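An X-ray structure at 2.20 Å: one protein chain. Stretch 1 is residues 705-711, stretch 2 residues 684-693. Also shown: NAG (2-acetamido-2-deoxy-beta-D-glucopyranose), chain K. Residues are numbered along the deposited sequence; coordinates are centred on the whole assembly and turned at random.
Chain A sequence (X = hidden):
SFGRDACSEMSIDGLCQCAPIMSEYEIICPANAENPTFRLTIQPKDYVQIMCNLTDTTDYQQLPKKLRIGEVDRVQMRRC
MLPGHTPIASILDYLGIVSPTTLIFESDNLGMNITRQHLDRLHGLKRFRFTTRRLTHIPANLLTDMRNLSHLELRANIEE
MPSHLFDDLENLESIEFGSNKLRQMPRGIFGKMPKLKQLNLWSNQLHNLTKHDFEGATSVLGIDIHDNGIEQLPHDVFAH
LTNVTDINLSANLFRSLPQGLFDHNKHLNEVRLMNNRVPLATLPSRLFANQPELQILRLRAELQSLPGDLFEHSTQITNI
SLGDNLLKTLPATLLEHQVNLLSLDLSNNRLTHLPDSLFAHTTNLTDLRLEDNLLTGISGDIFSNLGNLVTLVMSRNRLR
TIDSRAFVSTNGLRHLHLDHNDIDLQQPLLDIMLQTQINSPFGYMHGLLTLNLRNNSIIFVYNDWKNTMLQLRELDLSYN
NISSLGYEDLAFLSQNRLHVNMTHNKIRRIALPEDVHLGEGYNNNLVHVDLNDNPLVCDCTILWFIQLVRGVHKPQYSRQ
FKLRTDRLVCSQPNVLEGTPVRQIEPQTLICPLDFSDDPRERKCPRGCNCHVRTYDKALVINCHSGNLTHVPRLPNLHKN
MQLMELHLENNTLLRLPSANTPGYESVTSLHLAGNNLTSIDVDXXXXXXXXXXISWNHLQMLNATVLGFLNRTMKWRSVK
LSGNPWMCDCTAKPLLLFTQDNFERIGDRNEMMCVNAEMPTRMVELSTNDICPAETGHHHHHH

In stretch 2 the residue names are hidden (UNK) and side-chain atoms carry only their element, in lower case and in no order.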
# COMPACT_ATOMS: atom_id res chain seq x y z
N THR A 705 0.70 58.73 49.25
CA THR A 705 -0.08 57.53 49.50
C THR A 705 -0.12 56.59 48.28
O THR A 705 -0.11 55.36 48.42
CB THR A 705 -1.51 57.87 49.97
OG1 THR A 705 -2.22 56.66 50.23
CG2 THR A 705 -2.25 58.67 48.92
N VAL A 706 -0.13 57.17 47.09
CA VAL A 706 -0.09 56.38 45.87
C VAL A 706 1.30 55.78 45.68
O VAL A 706 1.44 54.63 45.24
CB VAL A 706 -0.48 57.21 44.64
CG1 VAL A 706 -0.17 56.43 43.36
CG2 VAL A 706 -1.94 57.56 44.70
N LEU A 707 2.32 56.55 46.03
CA LEU A 707 3.70 56.09 45.90
C LEU A 707 3.97 54.94 46.86
O LEU A 707 4.71 54.01 46.52
CB LEU A 707 4.69 57.25 46.15
CG LEU A 707 4.49 58.46 45.24
CD1 LEU A 707 5.43 59.60 45.61
CD2 LEU A 707 4.66 58.08 43.76
N GLY A 708 3.36 54.98 48.04
CA GLY A 708 3.49 53.91 49.01
C GLY A 708 2.90 52.61 48.48
O GLY A 708 3.49 51.54 48.61
N PHE A 709 1.73 52.73 47.86
CA PHE A 709 1.04 51.61 47.21
C PHE A 709 1.91 50.98 46.13
O PHE A 709 2.01 49.75 46.02
CB PHE A 709 -0.27 52.14 46.62
CG PHE A 709 -1.09 51.10 45.89
CD1 PHE A 709 -0.81 50.78 44.56
CD2 PHE A 709 -2.18 50.50 46.50
CE1 PHE A 709 -1.57 49.84 43.88
CE2 PHE A 709 -2.95 49.56 45.82
CZ PHE A 709 -2.64 49.24 44.51
N LEU A 710 2.55 51.82 45.32
CA LEU A 710 3.42 51.35 44.25
C LEU A 710 4.64 50.55 44.74
O LEU A 710 5.15 49.69 44.02
CB LEU A 710 3.84 52.52 43.37
CG LEU A 710 2.63 53.03 42.58
CD1 LEU A 710 2.97 54.28 41.79
CD2 LEU A 710 2.09 51.92 41.66
N ASN A 711 5.08 50.84 45.96
CA ASN A 711 6.11 50.03 46.61
C ASN A 711 5.55 48.73 47.18
O ASN A 711 5.59 48.50 48.39
CB ASN A 711 6.79 50.82 47.73
CG ASN A 711 7.68 51.93 47.21
OD1 ASN A 711 7.73 52.18 46.01
ND2 ASN A 711 8.39 52.60 48.11
N UNK A 684 -8.73 54.39 44.53
CA UNK A 684 -9.17 54.07 43.18
C UNK A 684 -8.33 52.93 42.60
O UNK A 684 -8.54 52.52 41.47
c UNK A 684 -10.12 56.35 42.48
c UNK A 684 -9.06 55.29 42.27
n UNK A 684 -10.74 58.56 41.67
o UNK A 684 -8.60 57.90 41.44
c UNK A 684 -9.76 57.68 41.82
N UNK A 685 -7.38 52.43 43.38
CA UNK A 685 -6.45 51.42 42.88
C UNK A 685 -6.77 50.02 43.38
O UNK A 685 -6.67 49.77 44.57
c UNK A 685 -3.10 53.40 43.22
c UNK A 685 -4.50 53.08 41.17
c UNK A 685 -5.01 51.77 43.24
c UNK A 685 -4.49 53.10 42.69
N UNK A 686 -7.14 49.12 42.46
CA UNK A 686 -7.46 47.73 42.84
C UNK A 686 -6.34 47.08 43.65
O UNK A 686 -5.16 47.34 43.43
c UNK A 686 -7.43 49.38 41.05
c UNK A 686 -7.31 48.02 40.44
c UNK A 686 -7.69 47.03 41.50
N UNK A 687 -6.74 46.23 44.59
CA UNK A 687 -5.83 45.72 45.61
C UNK A 687 -4.82 44.69 45.09
O UNK A 687 -3.70 44.61 45.59
o UNK A 687 -6.25 45.93 48.00
c UNK A 687 -6.42 43.69 47.07
c UNK A 687 -6.63 45.19 46.84
N UNK A 688 -5.20 43.91 44.09
CA UNK A 688 -4.30 42.90 43.52
C UNK A 688 -3.44 43.42 42.38
O UNK A 688 -2.76 42.64 41.70
o UNK A 688 -5.01 40.83 45.31
n UNK A 688 -6.82 40.29 44.08
c UNK A 688 -5.10 41.67 43.08
c UNK A 688 -5.64 40.89 44.25
N UNK A 689 -3.48 44.74 42.17
CA UNK A 689 -2.76 45.42 41.09
C UNK A 689 -1.26 45.19 41.14
O UNK A 689 -0.64 45.34 42.19
c UNK A 689 -3.93 47.20 38.78
c UNK A 689 -3.04 46.93 41.12
c UNK A 689 -2.90 47.69 39.80
c UNK A 689 -3.03 49.18 40.03
N UNK A 690 -0.67 44.83 40.00
CA UNK A 690 0.79 44.65 39.90
C UNK A 690 1.36 45.47 38.75
O UNK A 690 2.58 45.52 38.55
o UNK A 690 0.76 42.76 38.38
c UNK A 690 0.57 42.26 40.74
c UNK A 690 1.19 43.18 39.68
N UNK A 691 0.50 46.11 37.98
CA UNK A 691 0.94 46.94 36.87
C UNK A 691 -0.02 48.12 36.68
O UNK A 691 -1.26 47.94 36.62
c UNK A 691 1.46 46.86 34.37
n UNK A 691 1.61 47.96 32.48
n UNK A 691 2.77 47.21 34.12
c UNK A 691 0.73 47.33 33.34
c UNK A 691 2.83 47.87 32.98
c UNK A 691 1.05 46.09 35.59
N UNK A 692 0.54 49.32 36.61
CA UNK A 692 -0.26 50.53 36.44
C UNK A 692 0.39 51.38 35.36
O UNK A 692 1.45 51.98 35.57
c UNK A 692 -2.65 52.31 37.63
c UNK A 692 -0.33 51.31 37.75
c UNK A 692 -1.16 52.59 37.82
c UNK A 692 -0.92 53.34 39.17
N UNK A 693 -0.25 51.44 34.20
CA UNK A 693 0.26 52.27 33.12
C UNK A 693 -0.63 53.48 33.04
O UNK A 693 -1.73 53.40 32.50
c UNK A 693 0.29 51.50 31.79
o UNK A 693 0.99 53.57 30.74
o UNK A 693 1.04 51.75 29.55
c UNK A 693 0.81 52.34 30.62
C1 NAG K . -6.98 39.25 45.06
C2 NAG K . -8.46 38.91 45.29
C3 NAG K . -8.58 37.83 46.36
C4 NAG K . -7.76 36.61 45.96
C5 NAG K . -6.31 37.01 45.67
C6 NAG K . -5.49 35.87 45.12
C7 NAG K . -10.14 40.65 44.88
C8 NAG K . -10.83 41.86 45.43
N2 NAG K . -9.22 40.09 45.67
O3 NAG K . -9.94 37.47 46.53
O4 NAG K . -7.78 35.66 47.02
O5 NAG K . -6.27 38.05 44.69
O6 NAG K . -5.74 35.67 43.73
O7 NAG K . -10.41 40.20 43.76

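Position 684 carries three side-chain carbons in an unbranched run, the third bearing one oxygen and one nitrogen: a primary amide on a two-carbon stem, Q684. It does not touch stretch 1. Although the residue is buried, its OE1 is hydrogen-bonded elsewhere in the structure, so the amide oxygen is satisfied.

Position 685 has four carbons, forked at the second, with no heteroatom. Its CB lies 3.7 Å from F709 CZ, and the CA-to-CB bond points toward the helix. A fork one carbon beyond CB marks leucine, L685. One of its methyls, CD1, stands 4.0 Å from the centroid of the F709 ring and 20° off the ring normal, a CH-pi contact over the face; the same CD1 is 4.2 Å from V706 CG1. A branched aliphatic chain suits a place beside both one face of an aromatic ring and a valine methyl.

At 686 three carbons close a ring onto the backbone nitrogen, which defines proline, P686. The CA-to-CB bond points away from stretch 1, but P686 O lies 3.3 Å from F709 CZ, near the plane of the aromatic ring. P686 is the first residue of a type I beta turn that runs to position 689; lacking an N-H costs nothing there, since the turn uses its carbonyl.

Position 687 shows one carbon carrying one oxygen and one carbon, the beta-branched hydroxyl side chain of threonine, T687. It is exposed and its CA-to-CB bond points away from the helix, where a small polar group is well tolerated.

Position 688 has two carbons, the second bearing one oxygen and one nitrogen. That nitrogen is 1.4 Å from NAG C1, a covalent bond that identifies a glycosylated asparagine, N688, linked through ND2. Its CA-to-CB bond also points away from stretch 1, which it does not touch.

At 689 four carbons fork at the second, and CB is 4.1 Å from F709 CZ, at the edge of the ring. This is L689, buried, its apolar carbon suited to the aromatic edge. Its backbone N closes the turn through a weak hydrogen bond of 3.3 Å to P686 O.

Position 690 repeats one carbon bearing an oxygen and a carbon: T690, exposed, with OG1 satisfied elsewhere in the structure.

At 691 one carbon leads to a five-membered ring of three carbons and two nitrogens, an imidazole: H691. Partly exposed, with CA-to-CB away from the helix, it can be polar.

Position 692 has four carbons forked at the second, CA-to-CB toward stretch 1. It is L692, whose CD2 meets L710 CD2 at 4.2 Å, apolar carbon in a buried place.

Position 693 has two carbons, the second bearing two oxygens, a carboxylate: D693, buried, with OD1 hydrogen-bonded just outside the stretch.

The contact is largely apolar, with one carbonyl oxygen at the ring edge and no hydrogen bonds between the stretches. F709 is its centre, one face covered by L685, while V706 and L710 extend the packing.

Stretch 2, residues 684-693: QLPTNLTHLD
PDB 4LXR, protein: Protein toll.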